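Local coordinates for tetratricopeptide TPR_2 repeat protein (Thermobaculum terrenum, PDB 5DJS) that is of unestablished function but joins tetratricopeptide repeats to a two-domain GT-B-type fold and holds uridine-5'-diphosphate, at residues A[360-366]-A[391-397]; A[354-359]-A[385-391]; A[338-342]-A[416-420]. The protein carries 1 engineered substitution. All blocks are in the same frame, centred on the assembly; numbering follows the deposited sequence.

All three contacts lie in the part of the chain built round the sheet that runs from strand 392-395 to strand 461-462. Contact 1 is sheet pairing at the edge of that sheet, with leucines on one face and an ionic cluster on the other. Contact 2 lies farthest out and is partly exposed. It joins the end of helix 344-356 to the loop before strand 392-395, and it shares R391 with contact 1. Contact 3 is the buried one, two loops meeting near the chain's centre. Contacts 1 and 3 both reach UDP, the first at its uracil and the second at its diphosphate, and they touch through A366 and L339.

Contact 1. Residues A[360-366]-A[391-397]; sequences ARLRLIA and RLELLSP. With UDP (uridine-5'-diphosphate), chain E.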
loop_
_atom_site.group_PDB
_atom_site.type_symbol
_atom_site.label_atom_id
_atom_site.label_comp_id
_atom_site.label_asym_id
_atom_site.label_seq_id
_atom_site.Cartn_x
_atom_site.Cartn_y
_atom_site.Cartn_z
ATOM N N ALA A 360 -19.288 7.705 23.248
ATOM C CA ALA A 360 -18.420 7.882 22.071
ATOM C C ALA A 360 -18.884 7.052 20.874
ATOM O O ALA A 360 -19.419 5.957 21.040
ATOM C CB ALA A 360 -16.978 7.526 22.408
ATOM N N ARG A 361 -18.659 7.587 19.680
ATOM C CA ARG A 361 -19.020 6.937 18.428
ATOM C C ARG A 361 -17.751 6.707 17.622
ATOM O O ARG A 361 -16.823 7.501 17.725
ATOM C CB ARG A 361 -19.981 7.825 17.639
ATOM C CG ARG A 361 -21.298 8.097 18.353
ATOM C CD ARG A 361 -22.118 9.175 17.657
ATOM N NE ARG A 361 -22.513 8.808 16.297
ATOM C CZ ARG A 361 -23.445 7.899 15.975
ATOM N NH1 ARG A 361 -24.111 7.217 16.909
ATOM N NH2 ARG A 361 -23.712 7.654 14.692
ATOM N N LEU A 362 -17.712 5.620 16.840
ATOM C CA LEU A 362 -16.576 5.293 15.958
ATOM C C LEU A 362 -16.979 5.398 14.496
ATOM O O LEU A 362 -18.010 4.859 14.090
ATOM C CB LEU A 362 -16.060 3.889 16.242
ATOM C CG LEU A 362 -14.881 3.381 15.408
ATOM C CD1 LEU A 362 -13.639 4.256 15.547
ATOM C CD2 LEU A 362 -14.556 1.957 15.820
ATOM N N ARG A 363 -16.145 6.075 13.711
ATOM C CA ARG A 363 -16.429 6.405 12.317
ATOM C C ARG A 363 -15.407 5.743 11.390
ATOM O O ARG A 363 -14.247 6.154 11.356
ATOM C CB ARG A 363 -16.358 7.921 12.156
ATOM C CG ARG A 363 -16.726 8.456 10.777
ATOM C CD ARG A 363 -18.169 8.922 10.705
ATOM N NE ARG A 363 -18.286 10.173 9.953
ATOM C CZ ARG A 363 -18.344 11.403 10.478
ATOM N NH1 ARG A 363 -18.314 11.610 11.799
ATOM N NH2 ARG A 363 -18.438 12.450 9.659
ATOM N N LEU A 364 -15.834 4.725 10.646
ATOM C CA LEU A 364 -14.972 4.058 9.665
ATOM C C LEU A 364 -15.370 4.466 8.257
ATOM O O LEU A 364 -16.560 4.583 7.948
ATOM C CB LEU A 364 -15.051 2.538 9.799
ATOM C CG LEU A 364 -14.871 1.946 11.191
ATOM C CD1 LEU A 364 -14.938 0.427 11.118
ATOM C CD2 LEU A 364 -13.558 2.388 11.816
ATOM N N ILE A 365 -14.369 4.703 7.414
ATOM C CA ILE A 365 -14.588 5.003 5.999
ATOM C C ILE A 365 -13.577 4.210 5.189
ATOM O O ILE A 365 -12.364 4.391 5.345
ATOM C CB ILE A 365 -14.413 6.497 5.672
ATOM C CG1 ILE A 365 -15.369 7.362 6.504
ATOM C CG2 ILE A 365 -14.675 6.738 4.190
ATOM C CD1 ILE A 365 -15.030 8.837 6.492
ATOM N N ALA A 366 -14.081 3.353 4.308
ATOM C CA ALA A 366 -13.241 2.426 3.543
ATOM C C ALA A 366 -14.028 1.798 2.390
ATOM O O ALA A 366 -15.259 1.894 2.323
ATOM C CB ALA A 366 -12.684 1.339 4.451
ATOM N N ARG A 391 -23.729 2.651 17.516
ATOM C CA ARG A 391 -22.649 3.604 17.865
ATOM C C ARG A 391 -21.547 3.611 16.799
ATOM O O ARG A 391 -20.754 4.545 16.729
ATOM C CB ARG A 391 -21.999 3.324 19.246
ATOM C CG ARG A 391 -22.926 2.850 20.373
ATOM C CD ARG A 391 -22.760 3.575 21.709
ATOM N NE ARG A 391 -21.400 4.031 22.034
ATOM C CZ ARG A 391 -20.507 3.404 22.808
ATOM N NH1 ARG A 391 -20.753 2.225 23.367
ATOM N NH2 ARG A 391 -19.326 3.981 23.017
ATOM N N LEU A 392 -21.497 2.548 15.997
ATOM C CA LEU A 392 -20.549 2.390 14.895
ATOM C C LEU A 392 -21.149 2.922 13.600
ATOM O O LEU A 392 -22.144 2.378 13.126
ATOM C CB LEU A 392 -20.259 0.897 14.745
ATOM C CG LEU A 392 -19.124 0.445 13.847
ATOM C CD1 LEU A 392 -17.790 0.742 14.506
ATOM C CD2 LEU A 392 -19.248 -1.047 13.569
ATOM N N GLU A 393 -20.565 3.979 13.034
ATOM C CA GLU A 393 -21.057 4.540 11.759
ATOM C C GLU A 393 -20.085 4.332 10.560
ATOM O O GLU A 393 -18.993 4.893 10.511
ATOM C CB GLU A 393 -21.523 6.007 11.907
ATOM C CG GLU A 393 -20.543 6.988 12.542
ATOM C CD GLU A 393 -21.025 8.444 12.484
ATOM O OE1 GLU A 393 -21.151 9.078 13.556
ATOM O OE2 GLU A 393 -21.272 8.967 11.372
ATOM N N LEU A 394 -20.529 3.513 9.601
ATOM C CA LEU A 394 -19.729 3.062 8.466
ATOM C C LEU A 394 -20.152 3.813 7.215
ATOM O O LEU A 394 -21.346 3.947 6.956
ATOM C CB LEU A 394 -19.964 1.574 8.224
ATOM C CG LEU A 394 -19.759 0.540 9.339
ATOM C CD1 LEU A 394 -18.618 0.901 10.275
ATOM C CD2 LEU A 394 -21.029 0.292 10.137
ATOM N N LEU A 395 -19.180 4.275 6.434
ATOM C CA LEU A 395 -19.443 5.095 5.249
ATOM C C LEU A 395 -18.747 4.555 3.998
ATOM O O LEU A 395 -17.625 4.040 4.061
ATOM C CB LEU A 395 -19.010 6.548 5.508
ATOM C CG LEU A 395 -20.127 7.556 5.812
ATOM C CD1 LEU A 395 -19.590 8.757 6.579
ATOM C CD2 LEU A 395 -20.826 7.997 4.526
ATOM N N SER A 396 -19.426 4.696 2.861
ATOM C CA SER A 396 -18.870 4.324 1.566
ATOM C C SER A 396 -17.730 5.287 1.210
ATOM O O SER A 396 -17.731 6.429 1.666
ATOM C CB SER A 396 -19.964 4.372 0.492
ATOM O OG SER A 396 -21.168 3.798 0.973
ATOM N N PRO A 397 -16.768 4.839 0.382
ATOM C CA PRO A 397 -15.591 5.676 0.108
ATOM C C PRO A 397 -15.883 6.942 -0.722
ATOM O O PRO A 397 -16.874 6.990 -1.462
ATOM C CB PRO A 397 -14.649 4.723 -0.644
ATOM C CG PRO A 397 -15.556 3.747 -1.309
ATOM C CD PRO A 397 -16.754 3.591 -0.410
HETATM N N1 UDP E . -8.903 7.226 0.204
HETATM C C2 UDP E . -10.016 7.768 -0.502
HETATM N N3 UDP E . -11.267 7.410 -0.159
HETATM C C4 UDP E . -11.490 6.548 0.846
HETATM C C5 UDP E . -10.433 6.002 1.562
HETATM C C6 UDP E . -9.135 6.360 1.218
HETATM O O2 UDP E . -9.860 8.577 -1.448
HETATM O O4 UDP E . -12.650 6.229 1.148
HETATM C "C1'" UDP E . -7.525 7.618 -0.163
HETATM C "C2'" UDP E . -6.894 8.369 0.994
HETATM O "O2'" UDP E . -6.229 9.508 0.443
HETATM C "C3'" UDP E . -5.974 7.347 1.654
HETATM C "C4'" UDP E . -5.656 6.330 0.560
HETATM O "O4'" UDP E . -6.667 6.500 -0.445
HETATM O "O3'" UDP E . -4.790 7.932 2.179
HETATM C "C5'" UDP E . -5.649 4.861 0.987
HETATM O "O5'" UDP E . -5.169 4.659 2.315
HETATM P PA UDP E . -5.399 3.226 3.036
HETATM O O1A UDP E . -4.697 2.191 2.189
HETATM O O2A UDP E . -6.879 3.103 3.318
HETATM O O3A UDP E . -4.673 3.291 4.482
HETATM P PB UDP E . -3.120 3.673 4.714
HETATM O O1B UDP E . -2.870 4.926 3.927
HETATM O O2B UDP E . -3.045 3.937 6.182
HETATM O O3B UDP E . -2.348 2.459 4.258
#
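L362 to I365 run alongside L392 to L395 as parallel strands, their axes 4.9 Å apart and 17° from alignment, bonded in zigzag through L362 N to R391 O, E393 N to L362 O, L364 N to E393 O and L395 N to L364 O. Paired residues therefore send their side chains to the same face. On one face the leucines lie side by side: L392 CD1 is 3.7 Å from L362 CD2, and L394 CD1 is 3.8 Å from L364 CD1. Branched apolar chains suit this face, which is covered by W350 and L354 of helix 344-356 and by L382 and M379 of helix 372-383. The other face carries charge. With CG between its backbone N and carbonyl carbon (chi1 52°), E393 holds its carboxylate between two arginines. R361 NE makes a hydrogen-bonded salt bridge to E393 OE1 at 3.1 Å. The R363 and E393 planes are only 15° apart but offset, so E393 OE2 sits well out of the guanidinium plane, 3.5 Å from R363 NE; no N-H points at it and the pair is held by charge alone. Farther along, I365 CG1 rests on L395 CB at 3.9 Å. At the opposite end R391 grips A360 O side-on, with NE at 2.9 Å and NH2 at 2.8 Å; that NH2 also bonds L354 O. I365 CG2 and P397 CB border the uracil O4 of UDP. The two strands and helix 372-383 form a beta-alpha-beta unit at the edge of a Rossmann-like sheet, with the nucleotide at the strands' C-terminal ends, as in GT-B folds.

Contact 2. Residues A[354-359]-A[385-391]; sequences LLALPR and RGVAGER
R391 reaches across to the last turn of helix 344-356, where its NH2 gives a hydrogen bond to L354 O at 2.7 Å, with that oxygen in the guanidinium plane. NH1 adds a weak bond to the same oxygen. Bends at chi2 and chi3 (-132° and -33°) swing the group round to this helix end, whose carbonyls would probably favour a positive charge. A second carbonyl makes contact without a hydrogen bond: P358 O sits over the centre of one guanidinium face, 3.3 Å from R391 CZ. A long chain with a flat, many-donor end suits this place, since it can meet carbonyls at its edge and over its face at once.

The apolar part centres on V387. CG1 lies anti to its own backbone N (chi1 175°) and touches L354 CD1 at 3.9 Å, the two side chains crossing at about a right angle, while CG2 meets L355 CD2 at 4.0 Å. L355 CD2 also rests against G386 O. L382 packs on both L354 and V387 and extends this apolar patch. Next to it R385 forms a salt bridge with D348, back on helix 344-356.

G386 adopts a positive phi, for which glycine is well suited, as the C-prime residue of a Schellman motif: V387 N bonds L382 O and G386 N bonds E383 O, ending helix 372-383 before the chain turns into strand 392-395.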
loop_
_atom_site.group_PDB
_atom_site.type_symbol
_atom_site.label_atom_id
_atom_site.label_comp_id
_atom_site.label_asym_id
_atom_site.label_seq_id
_atom_site.Cartn_x
_atom_site.Cartn_y
_atom_site.Cartn_z
ATOM N N LEU A 354 -14.715 1.966 23.629
ATOM C CA LEU A 354 -16.123 2.365 23.504
ATOM C C LEU A 354 -16.991 1.975 24.713
ATOM O O LEU A 354 -18.031 2.610 24.946
ATOM C CB LEU A 354 -16.731 1.838 22.196
ATOM C CG LEU A 354 -16.215 2.459 20.885
ATOM C CD1 LEU A 354 -16.686 1.676 19.662
ATOM C CD2 LEU A 354 -16.624 3.914 20.745
ATOM N N LEU A 355 -16.593 0.946 25.468
ATOM C CA LEU A 355 -17.280 0.614 26.721
ATOM C C LEU A 355 -16.965 1.671 27.770
ATOM O O LEU A 355 -17.868 2.161 28.451
ATOM C CB LEU A 355 -16.875 -0.763 27.248
ATOM C CG LEU A 355 -17.325 -1.996 26.470
ATOM C CD1 LEU A 355 -16.859 -3.256 27.201
ATOM C CD2 LEU A 355 -18.829 -2.029 26.259
ATOM N N ALA A 356 -15.682 2.018 27.877
ATOM C CA ALA A 356 -15.193 2.998 28.861
ATOM C C ALA A 356 -15.584 4.449 28.576
ATOM O O ALA A 356 -15.499 5.285 29.476
ATOM C CB ALA A 356 -13.677 2.884 28.998
ATOM N N LEU A 357 -15.975 4.749 27.336
ATOM C CA LEU A 357 -16.508 6.066 26.958
ATOM C C LEU A 357 -17.869 5.842 26.304
ATOM O O LEU A 357 -18.008 5.972 25.079
ATOM C CB LEU A 357 -15.551 6.793 26.007
ATOM C CG LEU A 357 -14.173 7.137 26.582
ATOM C CD1 LEU A 357 -13.232 7.582 25.475
ATOM C CD2 LEU A 357 -14.265 8.198 27.667
ATOM N N PRO A 358 -18.893 5.518 27.128
ATOM C CA PRO A 358 -20.152 4.922 26.639
ATOM C C PRO A 358 -21.002 5.775 25.678
ATOM O O PRO A 358 -21.955 5.249 25.090
ATOM C CB PRO A 358 -20.919 4.621 27.931
ATOM C CG PRO A 358 -20.391 5.607 28.914
ATOM C CD PRO A 358 -18.942 5.774 28.581
ATOM N N ARG A 359 -20.675 7.063 25.536
ATOM C CA ARG A 359 -21.343 7.946 24.578
ATOM C C ARG A 359 -20.561 8.115 23.261
ATOM O O ARG A 359 -21.116 8.605 22.266
ATOM C CB ARG A 359 -21.602 9.314 25.229
ATOM C CG ARG A 359 -22.398 9.245 26.533
ATOM C CD ARG A 359 -23.014 10.584 26.926
ATOM N NE ARG A 359 -24.039 11.040 25.968
ATOM C CZ ARG A 359 -23.974 12.120 25.172
ATOM N NH1 ARG A 359 -22.919 12.942 25.170
ATOM N NH2 ARG A 359 -24.995 12.392 24.358
ATOM N N ARG A 385 -18.581 -8.063 21.078
ATOM C CA ARG A 385 -17.696 -7.511 22.123
ATOM C C ARG A 385 -18.410 -6.527 23.079
ATOM O O ARG A 385 -17.743 -5.747 23.769
ATOM C CB ARG A 385 -16.494 -6.812 21.465
ATOM C CG ARG A 385 -15.668 -7.720 20.571
ATOM C CD ARG A 385 -14.754 -6.927 19.660
ATOM N NE ARG A 385 -13.717 -7.777 19.074
ATOM C CZ ARG A 385 -13.844 -8.537 17.982
ATOM N NH1 ARG A 385 -14.975 -8.575 17.278
ATOM N NH2 ARG A 385 -12.807 -9.268 17.579
ATOM N N GLY A 386 -19.749 -6.574 23.122
ATOM C CA GLY A 386 -20.558 -5.811 24.080
ATOM C C GLY A 386 -20.862 -4.357 23.732
ATOM O O GLY A 386 -21.281 -3.591 24.601
ATOM N N VAL A 387 -20.677 -3.978 22.471
ATOM C CA VAL A 387 -20.784 -2.587 22.039
ATOM C C VAL A 387 -21.944 -2.483 21.059
ATOM O O VAL A 387 -21.959 -3.186 20.055
ATOM C CB VAL A 387 -19.484 -2.117 21.339
ATOM C CG1 VAL A 387 -19.634 -0.704 20.776
ATOM C CG2 VAL A 387 -18.301 -2.189 22.304
ATOM N N ALA A 388 -22.890 -1.584 21.332
ATOM C CA ALA A 388 -24.078 -1.436 20.500
ATOM C C ALA A 388 -23.675 -1.028 19.084
ATOM O O ALA A 388 -22.860 -0.135 18.909
ATOM C CB ALA A 388 -25.030 -0.419 21.107
ATOM N N GLY A 389 -24.238 -1.711 18.089
ATOM C CA GLY A 389 -23.849 -1.537 16.689
ATOM C C GLY A 389 -24.214 -0.194 16.088
ATOM O O GLY A 389 -23.575 0.250 15.131
ATOM N N GLU A 390 -25.245 0.449 16.636
ATOM C CA GLU A 390 -25.642 1.795 16.199
ATOM C C GLU A 390 -24.591 2.882 16.514
ATOM O O GLU A 390 -24.564 3.914 15.839
ATOM C CB GLU A 390 -27.031 2.189 16.755
ATOM C CG GLU A 390 -27.170 2.226 18.282
ATOM C CD GLU A 390 -27.808 0.974 18.870
ATOM O OE1 GLU A 390 -27.425 -0.148 18.465
ATOM O OE2 GLU A 390 -28.688 1.115 19.745
ATOM N N ARG A 391 -23.729 2.651 17.516
ATOM C CA ARG A 391 -22.649 3.604 17.865
ATOM C C ARG A 391 -21.547 3.611 16.799
ATOM O O ARG A 391 -20.754 4.545 16.729
ATOM C CB ARG A 391 -21.999 3.324 19.246
ATOM C CG ARG A 391 -22.926 2.850 20.373
ATOM C CD ARG A 391 -22.760 3.575 21.709
ATOM N NE ARG A 391 -21.400 4.031 22.034
ATOM C CZ ARG A 391 -20.507 3.404 22.808
ATOM N NH1 ARG A 391 -20.753 2.225 23.367
ATOM N NH2 ARG A 391 -19.326 3.981 23.017
#

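Contact 3. Residues A[338-342]-A[416-420]; sequences RLSMI and TLPYS. Engineered in segment 338-342: M341 (natural residue Lys). With UDP (uridine-5'-diphosphate), chain E.
M341 packs against T416 and Y419 in the tight half of this contact. M341 is an engineered residue, lysine in the natural sequence. Its CB lies 3.5 Å from T416 OG1, and its backbone O is 3.4 Å from T416 CB. Threonine serves two purposes here. With OG1 between the backbone N and carbonyl carbon (chi1 50°), the hydroxyl bonds Y419 O at 2.6 Å, in the carbonyl plane, and pins the loop around the cis peptide before P418. Its methyl CG2 meanwhile meets I342 CG1 at 4.0 Å, the two side chains crossing at about a right angle. The methionine then runs on to the tyrosine in a Met-aromatic contact. M341 SD is 4.3 Å from the centre of the Y419 ring and 43° off its normal, so it comes in obliquely. The M341 methyl CE lies close to UDP O3A.

Toward the ligand the two loops touch more loosely, through the partly exposed R338. Its guanidinium stands almost upright to the Y419 ring (88° between planes), with R338 NH2 3.3 Å from Y419 OH. The clear bonds of the side chain go outside the two loops: R338 NE to UDP O1A at 3.0 Å and R338 NH1 to Y123 OH. The backbone N adds a weak bond to UDP O2A. A long cationic side chain fits beside a diphosphate, whose negative charge it probably helps to offset.

The Y419 ring also meets that of Y123, the two planes nearly parallel. The two loops follow the neighbouring strands 332-335 and 412-414 and lead into helices 344-356 and 423-430. I342 leans on L347 and W350 of helix 344-356, and L417 fits between that helix and helix 465-477.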
loop_
_atom_site.group_PDB
_atom_site.type_symbol
_atom_site.label_atom_id
_atom_site.label_comp_id
_atom_site.label_asym_id
_atom_site.label_seq_id
_atom_site.Cartn_x
_atom_site.Cartn_y
_atom_site.Cartn_z
ATOM N N ARG A 338 -8.102 0.888 5.204
ATOM C CA ARG A 338 -8.530 -0.326 4.497
ATOM C C ARG A 338 -9.028 -1.397 5.465
ATOM O O ARG A 338 -8.484 -1.547 6.573
ATOM C CB ARG A 338 -7.358 -0.928 3.696
ATOM C CG ARG A 338 -6.903 -0.104 2.502
ATOM C CD ARG A 338 -5.893 -0.839 1.618
ATOM N NE ARG A 338 -4.505 -0.818 2.128
ATOM C CZ ARG A 338 -3.785 -1.879 2.501
ATOM N NH1 ARG A 338 -4.290 -3.107 2.456
ATOM N NH2 ARG A 338 -2.538 -1.720 2.929
ATOM N N LEU A 339 -10.024 -2.164 5.025
ATOM C CA LEU A 339 -10.658 -3.160 5.891
ATOM C C LEU A 339 -9.745 -4.327 6.262
ATOM O O LEU A 339 -9.910 -4.935 7.324
ATOM C CB LEU A 339 -11.962 -3.653 5.271
ATOM C CG LEU A 339 -13.014 -2.547 5.057
ATOM C CD1 LEU A 339 -14.221 -3.106 4.330
ATOM C CD2 LEU A 339 -13.455 -1.887 6.363
ATOM N N SER A 340 -8.754 -4.607 5.416
ATOM C CA SER A 340 -7.728 -5.616 5.716
ATOM C C SER A 340 -6.941 -5.339 7.008
ATOM O O SER A 340 -6.474 -6.270 7.685
ATOM C CB SER A 340 -6.760 -5.735 4.537
ATOM O OG SER A 340 -6.611 -4.486 3.894
ATOM N N MET A 341 -6.814 -4.059 7.345
ATOM C CA MET A 341 -6.073 -3.622 8.522
ATOM C C MET A 341 -6.902 -3.678 9.812
ATOM O O MET A 341 -6.335 -3.679 10.907
ATOM C CB MET A 341 -5.562 -2.207 8.272
ATOM C CG MET A 341 -4.800 -2.076 6.954
ATOM S SD MET A 341 -3.694 -0.672 6.907
ATOM C CE MET A 341 -4.499 0.323 5.678
ATOM N N ILE A 342 -8.233 -3.737 9.676
ATOM C CA ILE A 342 -9.170 -3.803 10.805
ATOM C C ILE A 342 -9.583 -5.258 11.056
ATOM O O ILE A 342 -10.603 -5.717 10.536
ATOM C CB ILE A 342 -10.437 -2.940 10.542
ATOM C CG1 ILE A 342 -10.045 -1.502 10.186
ATOM C CG2 ILE A 342 -11.364 -2.936 11.758
ATOM C CD1 ILE A 342 -11.122 -0.740 9.448
ATOM N N THR A 416 -4.521 1.402 13.040
ATOM C CA THR A 416 -4.675 -0.054 13.066
ATOM C C THR A 416 -3.417 -0.797 13.525
ATOM O O THR A 416 -2.306 -0.260 13.515
ATOM C CB THR A 416 -5.090 -0.584 11.687
ATOM O OG1 THR A 416 -4.217 -0.047 10.688
ATOM C CG2 THR A 416 -6.517 -0.169 11.363
ATOM N N LEU A 417 -3.633 -2.034 13.953
ATOM C CA LEU A 417 -2.569 -2.979 14.256
ATOM C C LEU A 417 -3.008 -4.379 13.764
ATOM O O LEU A 417 -4.210 -4.620 13.608
ATOM C CB LEU A 417 -2.281 -3.002 15.761
ATOM C CG LEU A 417 -3.480 -3.214 16.702
ATOM C CD1 LEU A 417 -3.283 -4.372 17.674
ATOM C CD2 LEU A 417 -3.786 -1.938 17.464
ATOM N N PRO A 418 -2.071 -5.296 13.492
ATOM C CA PRO A 418 -0.614 -5.072 13.515
ATOM C C PRO A 418 -0.038 -4.320 12.302
ATOM O O PRO A 418 1.160 -3.986 12.313
ATOM C CB PRO A 418 -0.054 -6.501 13.551
ATOM C CG PRO A 418 -1.084 -7.309 12.846
ATOM C CD PRO A 418 -2.404 -6.708 13.242
ATOM N N TYR A 419 -0.856 -4.094 11.268
ATOM C CA TYR A 419 -0.450 -3.339 10.090
ATOM C C TYR A 419 -0.866 -1.870 10.338
ATOM O O TYR A 419 -2.048 -1.494 10.219
ATOM C CB TYR A 419 -1.110 -3.938 8.839
ATOM C CG TYR A 419 -0.604 -3.494 7.464
ATOM C CD1 TYR A 419 -0.483 -2.139 7.119
ATOM C CD2 TYR A 419 -0.331 -4.434 6.464
ATOM C CE1 TYR A 419 -0.068 -1.741 5.845
ATOM C CE2 TYR A 419 0.082 -4.041 5.190
ATOM C CZ TYR A 419 0.212 -2.688 4.885
ATOM O OH TYR A 419 0.623 -2.265 3.641
ATOM N N SER A 420 0.128 -1.044 10.665
ATOM C CA SER A 420 -0.103 0.370 10.921
ATOM C C SER A 420 -0.350 1.119 9.632
ATOM O O SER A 420 0.301 0.857 8.613
ATOM C CB SER A 420 1.084 1.020 11.624
ATOM O OG SER A 420 0.911 2.427 11.638
HETATM N N1 UDP E . -8.903 7.226 0.204
HETATM C C2 UDP E . -10.016 7.768 -0.502
HETATM N N3 UDP E . -11.267 7.410 -0.159
HETATM C C4 UDP E . -11.490 6.548 0.846
HETATM C C5 UDP E . -10.433 6.002 1.562
HETATM C C6 UDP E . -9.135 6.360 1.218
HETATM O O2 UDP E . -9.860 8.577 -1.448
HETATM O O4 UDP E . -12.650 6.229 1.148
HETATM C "C1'" UDP E . -7.525 7.618 -0.163
HETATM C "C2'" UDP E . -6.894 8.369 0.994
HETATM O "O2'" UDP E . -6.229 9.508 0.443
HETATM C "C3'" UDP E . -5.974 7.347 1.654
HETATM C "C4'" UDP E . -5.656 6.330 0.560
HETATM O "O4'" UDP E . -6.667 6.500 -0.445
HETATM O "O3'" UDP E . -4.790 7.932 2.179
HETATM C "C5'" UDP E . -5.649 4.861 0.987
HETATM O "O5'" UDP E . -5.169 4.659 2.315
HETATM P PA UDP E . -5.399 3.226 3.036
HETATM O O1A UDP E . -4.697 2.191 2.189
HETATM O O2A UDP E . -6.879 3.103 3.318
HETATM O O3A UDP E . -4.673 3.291 4.482
HETATM P PB UDP E . -3.120 3.673 4.714
HETATM O O1B UDP E . -2.870 4.926 3.927
HETATM O O2B UDP E . -3.045 3.937 6.182
HETATM O O3B UDP E . -2.348 2.459 4.258
#